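Local coordinates for coelenterazine-binding protein with bound coelenterazine (Renilla muelleri, PDB 2HPS) that binds the luciferin coelenterazine and, once calcium is bound, makes it available for oxidation by luciferase and oxygen, at residues T18-Q21 with R22-V25; G29-S32 with R33-E37; S77-E80 with A81-A85. All coordinates share one frame; numbering follows the deposited sequence. Where two conformers were deposited one is given.

In the fold
The three interactions follow one another along the first two EF-hands. Interaction 1 ends helix 6-21, interaction 2 turns from strand 30-32 into helix 33-47, and interaction 3, much later in sequence, starts helix 78-91 just after strand 75-77. Their centres lie about 9 Å (1 and 2), 10 Å (1 and 3) and 11 Å (2 and 3) apart, on the same side of the chain's centre. Strands 30-32 and 75-77 pair antiparallel, which brings interactions 2 and 3 together, while Met20 packs on Ala81 and Asp24 holds Gly29. Interactions 1 and 2 both reach the coelenterazine, so this corner ties EF-hand packing to one wall of the pocket.

Interaction 1: residues T18-Q21 with R22-V25; sequences TRMQ and RVDV. With CTZ (c2-hydroxy-coelenterazine), chain B.
Arg22 starts against the carbonyls of Thr18 and Arg19 and then leads away from the helix to the bound c2-hydroxy-coelenterazine. Its CB lies 3.3 Å from Arg19 O and close to O18 of the ligand; CG passes near Thr18 O; CD lies about equally far from O18 and ring carbon C5. Bends at chi2 (-58°) and chi3 (-48°) then turn NE onto O18, giving a hydrogen bond of 2.9 Å from Arg22 NE to CTZ O18 with an N-H...O angle of 166°. O18 sits at the guanidinium edge, in its plane. Beyond, Arg22 NH2 makes a salt bridge with Asp134, which helps fix the rotation of the group.

Arg19 reaches the hydroxyphenyl arm that carries O17 with an extended chain. Arg19 NE gives a 2.7 Å hydrogen bond to the phenol oxygen CTZ O17, and Arg19 NH2 adds a weak one, so the two nitrogens fork around a single oxygen. Met20, a selenomethionine, brings CE to 4.3 Å from Val23 CG2, and both add apolar contacts beside the same phenol.

Two i to i+3 bonds join the segments: Arg22 N to Arg19 O, and Val23 N to Met20 O at 2.9 Å. Asp24, centre of an inverse gamma turn, accepts from Asp28 N and Gly29 N. Val23 packs on helix 33-47, Arg19 meets helices 51-68 and 78-91, and Met20 and Asp24 also lie against helix 78-91, so the end of helix 6-21 is wedged among all three.

Interaction 2: residues G29-S32 with R33-E37; sequences GFIS and REDYE. With CTZ (c2-hydroxy-coelenterazine), chain B.
Ser32 and Asp35 exchange bonds across the start of helix 33-47 as a capping box. Asp35 OD2 accepts from Ser32 N at 2.9 Å, though the N-H...O angle of 127° makes the bond weak. In return Ser32 OG, the N-cap oxygen, takes a long, weak bond from Asp35 N at 3.4 Å. The chi1 of 70° places OG between the backbone N and carbonyl carbon of its own residue, facing the first turn, with Glu34 OE2 also 3.2 Å from Ser32 OG. The firmer link is backbone: Tyr36 N to Ser32 O, 3.2 Å. Arg33 N, by contrast, is buried without a partner.

Tyr36 OH meets the phenol oxygen CTZ O17 at 2.6 Å, with O17 at the ring edge and in the ring plane; either hydroxyl could donate. Arg19 NH2 and Gln103 NE2 also bond to Tyr36 OH, making a small polar network at this end of the pocket.

Arg33 makes a salt bridge with Asp66, and Glu37 one with Arg58, both on helix 51-68. Strand 30-32 pairs with strand 75-77 through backbone hydrogen bonding of Ile31 with Ile76, while the Ile31 side chain packs on helix 78-91.

Interaction 3: residues S77-E80 with A81-A85; sequences SVEE and AAVNA
Glu80 sets CG opposite its backbone N (chi1 -174°) with the chain extended beyond it (chi2 172°), and Asn84 sets CG beside its own backbone N (chi1 -68°); their polar ends thereby lean toward the same water. That water donates to Glu80 OE2 at 2.8 Å and accepts from Asn84 ND2 at 3.0 Å, bridging side chains one turn apart. Asn84 ND2 also bonds to Leu68 O, which ties the amide to the end of helix 51-68. Ser77 OG turns back over the first turn of the helix, where it accepts from Glu80 N: the N-cap bond, 2.9 Å from Glu80 N to Ser77 OG.

Glu79 bends at chi2, which brings its carboxylate over the next turn: Glu79 OE2 lies 3.6 Å from Ala82 CB, and OE1 approaches Val83 CG2, the two side chains of Glu79 and Val83 crossing at about a right angle. The backbone of the same turns carries a regular ladder of i to i+4 bonds, Ala81 N to Ser77 O, Ala82 N to Val78 O, Val83 N to Glu79 O and Asn84 N to Glu80 O, all between 2.9 and 3.1 Å.

Ala81 sits against Met20 of helix 6-21 and Ile31 of strand 30-32. Val78 N bonds to Gly29 O just beyond the paired strands. Here helix 78-91, capped by Ser77 at the end of strand 75-77, is the exiting helix of the second EF-hand, which pairs with the first through the two strands.

Interaction 1: residues T18-Q21 with R22-V25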
loop_
_atom_site.group_PDB
_atom_site.type_symbol
_atom_site.label_atom_id
_atom_site.label_comp_id
_atom_site.label_asym_id
_atom_site.label_seq_id
_atom_site.Cartn_x
_atom_site.Cartn_y
_atom_site.Cartn_z
ATOM N N THR A 18 0.806 -9.459 -4.161
ATOM C CA THR A 18 0.113 -8.497 -5.016
ATOM C C THR A 18 0.688 -7.096 -4.746
ATOM O O THR A 18 1.010 -6.345 -5.674
ATOM C CB THR A 18 -1.392 -8.581 -4.743
ATOM O OG1 THR A 18 -1.822 -9.934 -5.012
ATOM C CG2 THR A 18 -2.168 -7.628 -5.646
ATOM N N ARG A 19 0.882 -6.803 -3.470
ATOM C CA ARG A 19 1.472 -5.532 -3.034
ATOM C C ARG A 19 2.908 -5.414 -3.561
ATOM O O ARG A 19 3.306 -4.385 -4.088
ATOM C CB ARG A 19 1.479 -5.486 -1.506
ATOM C CG ARG A 19 2.174 -4.275 -0.920
ATOM C CD ARG A 19 2.182 -4.393 0.606
ATOM N NE ARG A 19 3.180 -3.494 1.202
ATOM C CZ ARG A 19 3.702 -3.642 2.422
ATOM N NH1 ARG A 19 3.322 -4.642 3.222
ATOM N NH2 ARG A 19 4.594 -2.767 2.857
HETATM N N MSE A 20 3.678 -6.483 -3.434
HETATM C CA MSE A 20 5.073 -6.413 -3.814
HETATM C C MSE A 20 5.251 -6.295 -5.312
HETATM O O MSE A 20 6.214 -5.663 -5.785
HETATM C CB MSE A 20 5.840 -7.601 -3.251
HETATM C CG MSE A 20 5.912 -7.632 -1.732
HETATM SE SE MSE A 20 6.870 -6.075 -1.046
HETATM C CE MSE A 20 5.568 -4.865 -0.573
ATOM N N GLN A 21 4.310 -6.863 -6.069
ATOM C CA GLN A 21 4.381 -6.785 -7.514
ATOM C C GLN A 21 4.243 -5.342 -7.983
ATOM O O GLN A 21 4.745 -4.999 -9.056
ATOM C CB GLN A 21 3.360 -7.687 -8.214
ATOM C CG GLN A 21 3.820 -9.123 -8.237
ATOM C CD GLN A 21 3.346 -9.936 -9.433
ATOM O OE1 GLN A 21 2.483 -9.523 -10.213
ATOM N NE2 GLN A 21 3.920 -11.108 -9.569
ATOM N N ARG A 22 3.595 -4.503 -7.171
ATOM C CA ARG A 22 3.490 -3.079 -7.467
ATOM C C ARG A 22 4.835 -2.370 -7.363
ATOM O O ARG A 22 5.027 -1.314 -7.977
ATOM C CB ARG A 22 2.448 -2.392 -6.564
ATOM C CG ARG A 22 1.021 -2.906 -6.777
ATOM C CD ARG A 22 0.563 -2.724 -8.223
ATOM N NE ARG A 22 0.837 -1.367 -8.707
ATOM C CZ ARG A 22 0.732 -0.987 -9.981
ATOM N NH1 ARG A 22 1.022 0.260 -10.319
ATOM N NH2 ARG A 22 0.335 -1.849 -10.916
ATOM N N VAL A 23 5.761 -2.954 -6.610
ATOM C CA VAL A 23 7.097 -2.395 -6.473
ATOM C C VAL A 23 7.946 -2.792 -7.699
ATOM O O VAL A 23 8.881 -2.091 -8.088
ATOM C CB VAL A 23 7.739 -2.818 -5.123
ATOM C CG1 VAL A 23 9.110 -2.132 -4.911
ATOM C CG2 VAL A 23 6.810 -2.484 -3.949
ATOM N N ASP A 24 7.574 -3.912 -8.334
ATOM C CA ASP A 24 8.295 -4.478 -9.469
ATOM C C ASP A 24 7.958 -3.755 -10.779
ATOM O O ASP A 24 7.206 -4.255 -11.623
ATOM C CB ASP A 24 8.003 -5.994 -9.578
ATOM C CG ASP A 24 8.751 -6.653 -10.724
ATOM O OD1 ASP A 24 9.737 -6.072 -11.217
ATOM O OD2 ASP A 24 8.343 -7.746 -11.149
ATOM N N VAL A 25 8.538 -2.574 -10.949
ATOM C CA VAL A 25 8.113 -1.674 -12.009
ATOM C C VAL A 25 8.527 -2.156 -13.423
ATOM O O VAL A 25 7.902 -1.756 -14.420
ATOM C CB VAL A 25 8.580 -0.218 -11.668
ATOM C CG1 VAL A 25 10.098 -0.082 -11.832
ATOM C CG2 VAL A 25 7.821 0.818 -12.462
HETATM N N1 CTZ B . -0.135 1.471 -3.637
HETATM C C2 CTZ B . 0.971 1.545 -4.426
HETATM C C3 CTZ B . 0.510 0.967 -5.689
HETATM N N4 CTZ B . -0.769 0.609 -5.616
HETATM C C5 CTZ B . -1.592 0.040 -6.521
HETATM C C6 CTZ B . -2.905 -0.253 -6.140
HETATM N N7 CTZ B . -3.352 0.033 -4.898
HETATM C C8 CTZ B . -2.555 0.612 -3.974
HETATM C C9 CTZ B . -1.155 0.906 -4.360
HETATM C C10 CTZ B . 2.326 2.086 -4.034
HETATM C C11 CTZ B . 2.843 1.196 -2.932
HETATM C C12 CTZ B . 2.979 1.708 -1.642
HETATM C C13 CTZ B . 3.439 0.911 -0.601
HETATM C C14 CTZ B . 3.771 -0.419 -0.874
HETATM C C15 CTZ B . 3.629 -0.947 -2.167
HETATM C C16 CTZ B . 3.162 -0.135 -3.203
HETATM O O17 CTZ B . 4.217 -1.201 0.141
HETATM O O18 CTZ B . 1.223 0.805 -6.755
HETATM C C19 CTZ B . -3.827 -0.849 -7.132
HETATM C C20 CTZ B . -3.384 -1.765 -8.089
HETATM C C21 CTZ B . -4.278 -2.296 -9.016
HETATM C C22 CTZ B . -5.623 -1.899 -9.002
HETATM C C23 CTZ B . -6.073 -0.978 -8.067
HETATM C C24 CTZ B . -5.175 -0.448 -7.133
HETATM O O25 CTZ B . -6.470 -2.430 -9.925
HETATM C C26 CTZ B . -3.011 0.927 -2.560
HETATM C C27 CTZ B . -3.693 2.271 -2.554
HETATM C C28 CTZ B . -3.145 3.360 -1.879
HETATM C C29 CTZ B . -3.815 4.584 -1.897
HETATM C C30 CTZ B . -5.021 4.710 -2.605
HETATM C C31 CTZ B . -5.575 3.615 -3.268
HETATM C C32 CTZ B . -4.909 2.388 -3.236
#

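Interaction 2: residues G29-S32 with R33-E37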
loop_
_atom_site.group_PDB
_atom_site.type_symbol
_atom_site.label_atom_id
_atom_site.label_comp_id
_atom_site.label_asym_id
_atom_site.label_seq_id
_atom_site.Cartn_x
_atom_site.Cartn_y
_atom_site.Cartn_z
ATOM N N GLY A 29 10.231 -9.702 -11.851
ATOM C CA GLY A 29 10.052 -10.573 -10.690
ATOM C C GLY A 29 10.946 -10.255 -9.504
ATOM O O GLY A 29 10.960 -11.009 -8.527
ATOM N N PHE A 30 11.684 -9.150 -9.595
ATOM C CA PHE A 30 12.620 -8.749 -8.544
ATOM C C PHE A 30 12.445 -7.288 -8.173
ATOM O O PHE A 30 12.060 -6.470 -8.998
ATOM C CB PHE A 30 14.068 -9.021 -8.970
ATOM C CG PHE A 30 14.402 -10.483 -9.033
ATOM C CD1 PHE A 30 14.968 -11.126 -7.936
ATOM C CD2 PHE A 30 14.119 -11.226 -10.179
ATOM C CE1 PHE A 30 15.267 -12.485 -7.978
ATOM C CE2 PHE A 30 14.408 -12.597 -10.237
ATOM C CZ PHE A 30 14.984 -13.227 -9.133
ATOM N N ILE A 31 12.739 -6.975 -6.917
ATOM C CA ILE A 31 12.619 -5.597 -6.424
ATOM C C ILE A 31 13.804 -5.216 -5.537
ATOM O O ILE A 31 14.519 -6.079 -5.009
ATOM C CB ILE A 31 11.296 -5.360 -5.660
ATOM C CG1 ILE A 31 11.145 -6.317 -4.463
ATOM C CG2 ILE A 31 10.091 -5.450 -6.626
ATOM C CD1 ILE A 31 9.991 -5.937 -3.514
ATOM N N SER A 32 13.984 -3.914 -5.354
ATOM C CA SER A 32 15.090 -3.418 -4.546
ATOM C C SER A 32 14.655 -2.190 -3.768
ATOM O O SER A 32 13.575 -1.615 -4.021
ATOM C CB SER A 32 16.239 -3.006 -5.462
ATOM O OG SER A 32 15.868 -1.846 -6.175
ATOM N N ARG A 33 15.539 -1.767 -2.863
ATOM C CA ARG A 33 15.330 -0.567 -2.049
ATOM C C ARG A 33 14.988 0.629 -2.916
ATOM O O ARG A 33 14.012 1.341 -2.641
ATOM C CB ARG A 33 16.598 -0.297 -1.250
ATOM C CG ARG A 33 16.487 0.690 -0.110
ATOM C CD ARG A 33 17.758 0.684 0.728
ATOM N NE ARG A 33 17.655 1.591 1.867
ATOM C CZ ARG A 33 17.200 1.239 3.067
ATOM N NH1 ARG A 33 16.805 -0.007 3.291
ATOM N NH2 ARG A 33 17.146 2.137 4.046
ATOM N N GLU A 34 15.757 0.865 -3.990
ATOM C CA GLU A 34 15.476 2.055 -4.798
ATOM C C GLU A 34 14.149 1.979 -5.548
ATOM O O GLU A 34 13.538 2.999 -5.787
ATOM C CB GLU A 34 16.624 2.440 -5.743
ATOM C CG GLU A 34 17.039 1.381 -6.719
ATOM C CD GLU A 34 18.228 0.577 -6.218
ATOM O OE1 GLU A 34 19.203 0.448 -7.003
ATOM O OE2 GLU A 34 18.198 0.086 -5.052
ATOM N N ASP A 35 13.714 0.771 -5.914
ATOM C CA ASP A 35 12.366 0.578 -6.486
ATOM C C ASP A 35 11.289 1.069 -5.502
ATOM O O ASP A 35 10.286 1.683 -5.898
ATOM C CB ASP A 35 12.115 -0.902 -6.812
ATOM C CG ASP A 35 13.034 -1.447 -7.917
ATOM O OD1 ASP A 35 13.486 -0.685 -8.798
ATOM O OD2 ASP A 35 13.276 -2.676 -7.907
ATOM N N TYR A 36 11.500 0.784 -4.223
ATOM C CA TYR A 36 10.579 1.233 -3.182
ATOM C C TYR A 36 10.618 2.765 -3.018
ATOM O O TYR A 36 9.580 3.427 -2.934
ATOM C CB TYR A 36 10.864 0.474 -1.878
ATOM C CG TYR A 36 9.632 0.254 -1.020
ATOM C CD1 TYR A 36 8.459 -0.305 -1.566
ATOM C CD2 TYR A 36 9.646 0.573 0.345
ATOM C CE1 TYR A 36 7.322 -0.504 -0.771
ATOM C CE2 TYR A 36 8.525 0.368 1.140
ATOM C CZ TYR A 36 7.369 -0.161 0.580
ATOM O OH TYR A 36 6.271 -0.354 1.399
ATOM N N GLU A 37 11.827 3.332 -3.024
ATOM C CA GLU A 37 12.013 4.785 -2.970
ATOM C C GLU A 37 11.348 5.485 -4.145
ATOM O O GLU A 37 10.883 6.600 -4.010
ATOM C CB GLU A 37 13.506 5.134 -2.975
ATOM C CG GLU A 37 14.290 4.632 -1.767
ATOM C CD GLU A 37 15.740 5.085 -1.802
ATOM O OE1 GLU A 37 15.982 6.256 -1.454
ATOM O OE2 GLU A 37 16.628 4.276 -2.171
HETATM N N1 CTZ B . -0.135 1.471 -3.637
HETATM C C2 CTZ B . 0.971 1.545 -4.426
HETATM C C3 CTZ B . 0.510 0.967 -5.689
HETATM N N4 CTZ B . -0.769 0.609 -5.616
HETATM C C5 CTZ B . -1.592 0.040 -6.521
HETATM C C6 CTZ B . -2.905 -0.253 -6.140
HETATM N N7 CTZ B . -3.352 0.033 -4.898
HETATM C C8 CTZ B . -2.555 0.612 -3.974
HETATM C C9 CTZ B . -1.155 0.906 -4.360
HETATM C C10 CTZ B . 2.326 2.086 -4.034
HETATM C C11 CTZ B . 2.843 1.196 -2.932
HETATM C C12 CTZ B . 2.979 1.708 -1.642
HETATM C C13 CTZ B . 3.439 0.911 -0.601
HETATM C C14 CTZ B . 3.771 -0.419 -0.874
HETATM C C15 CTZ B . 3.629 -0.947 -2.167
HETATM C C16 CTZ B . 3.162 -0.135 -3.203
HETATM O O17 CTZ B . 4.217 -1.201 0.141
HETATM O O18 CTZ B . 1.223 0.805 -6.755
HETATM C C19 CTZ B . -3.827 -0.849 -7.132
HETATM C C20 CTZ B . -3.384 -1.765 -8.089
HETATM C C21 CTZ B . -4.278 -2.296 -9.016
HETATM C C22 CTZ B . -5.623 -1.899 -9.002
HETATM C C23 CTZ B . -6.073 -0.978 -8.067
HETATM C C24 CTZ B . -5.175 -0.448 -7.133
HETATM O O25 CTZ B . -6.470 -2.430 -9.925
HETATM C C26 CTZ B . -3.011 0.927 -2.560
HETATM C C27 CTZ B . -3.693 2.271 -2.554
HETATM C C28 CTZ B . -3.145 3.360 -1.879
HETATM C C29 CTZ B . -3.815 4.584 -1.897
HETATM C C30 CTZ B . -5.021 4.710 -2.605
HETATM C C31 CTZ B . -5.575 3.615 -3.268
HETATM C C32 CTZ B . -4.909 2.388 -3.236
#

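Interaction 3: residues S77-E80 with A81-A85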
loop_
_atom_site.group_PDB
_atom_site.type_symbol
_atom_site.label_atom_id
_atom_site.label_comp_id
_atom_site.label_asym_id
_atom_site.label_seq_id
_atom_site.Cartn_x
_atom_site.Cartn_y
_atom_site.Cartn_z
ATOM N N SER A 77 13.475 -11.450 -4.812
ATOM C CA SER A 77 12.256 -11.777 -5.555
ATOM C C SER A 77 11.022 -11.144 -4.926
ATOM O O SER A 77 10.991 -10.879 -3.723
ATOM C CB SER A 77 12.048 -13.288 -5.638
ATOM O OG SER A 77 11.703 -13.849 -4.381
ATOM N N VAL A 78 9.992 -10.929 -5.734
ATOM C CA VAL A 78 8.724 -10.466 -5.171
ATOM C C VAL A 78 8.130 -11.435 -4.138
ATOM O O VAL A 78 7.559 -10.989 -3.152
ATOM C CB VAL A 78 7.686 -10.079 -6.257
ATOM C CG1 VAL A 78 8.244 -8.940 -7.121
ATOM C CG2 VAL A 78 7.286 -11.300 -7.106
ATOM N N GLU A 79 8.289 -12.751 -4.326
ATOM C CA GLU A 79 7.742 -13.674 -3.319
ATOM C C GLU A 79 8.572 -13.698 -2.028
ATOM O O GLU A 79 7.996 -13.850 -0.943
ATOM C CB GLU A 79 7.412 -15.087 -3.870
ATOM C CG GLU A 79 6.852 -16.134 -2.834
ATOM C CD GLU A 79 5.482 -15.805 -2.157
ATOM O OE1 GLU A 79 5.094 -16.553 -1.222
ATOM O OE2 GLU A 79 4.773 -14.842 -2.537
ATOM N N GLU A 80 9.893 -13.512 -2.129
ATOM C CA GLU A 80 10.723 -13.407 -0.917
ATOM C C GLU A 80 10.329 -12.165 -0.098
ATOM O O GLU A 80 10.199 -12.241 1.132
ATOM C CB GLU A 80 12.215 -13.382 -1.242
ATOM C CG GLU A 80 13.127 -13.408 -0.011
ATOM C CD GLU A 80 14.607 -13.568 -0.361
ATOM O OE1 GLU A 80 14.922 -14.270 -1.348
ATOM O OE2 GLU A 80 15.454 -12.998 0.352
ATOM N N ALA A 81 10.126 -11.041 -0.785
ATOM C CA ALA A 81 9.658 -9.821 -0.121
ATOM C C ALA A 81 8.266 -10.012 0.485
ATOM O O ALA A 81 7.993 -9.515 1.586
ATOM C CB ALA A 81 9.665 -8.642 -1.094
ATOM N N ALA A 82 7.394 -10.734 -0.230
ATOM C CA ALA A 82 6.058 -11.056 0.286
ATOM C C ALA A 82 6.125 -11.876 1.586
ATOM O O ALA A 82 5.425 -11.593 2.549
ATOM C CB ALA A 82 5.205 -11.775 -0.781
ATOM N N VAL A 83 6.998 -12.878 1.621
ATOM C CA VAL A 83 7.193 -13.649 2.836
ATOM C C VAL A 83 7.664 -12.746 3.996
ATOM O O VAL A 83 7.178 -12.863 5.119
ATOM C CB VAL A 83 8.175 -14.832 2.594
ATOM C CG1 VAL A 83 8.638 -15.383 3.901
ATOM C CG2 VAL A 83 7.487 -15.943 1.737
ATOM N N ASN A 84 8.601 -11.852 3.706
ATOM C CA ASN A 84 9.102 -10.913 4.720
ATOM C C ASN A 84 7.983 -10.018 5.262
ATOM O O ASN A 84 7.900 -9.796 6.471
ATOM C CB ASN A 84 10.239 -10.075 4.160
ATOM C CG ASN A 84 11.502 -10.896 3.896
ATOM O OD1 ASN A 84 11.693 -11.973 4.472
ATOM N ND2 ASN A 84 12.364 -10.379 3.039
ATOM N N ALA A 85 7.111 -9.555 4.364
ATOM C CA ALA A 85 5.928 -8.769 4.743
ATOM C C ALA A 85 4.982 -9.553 5.658
ATOM O O ALA A 85 4.570 -9.075 6.717
ATOM C CB ALA A 85 5.178 -8.286 3.458
HETATM O O HOH W 1 15.148 -11.349 2.552
#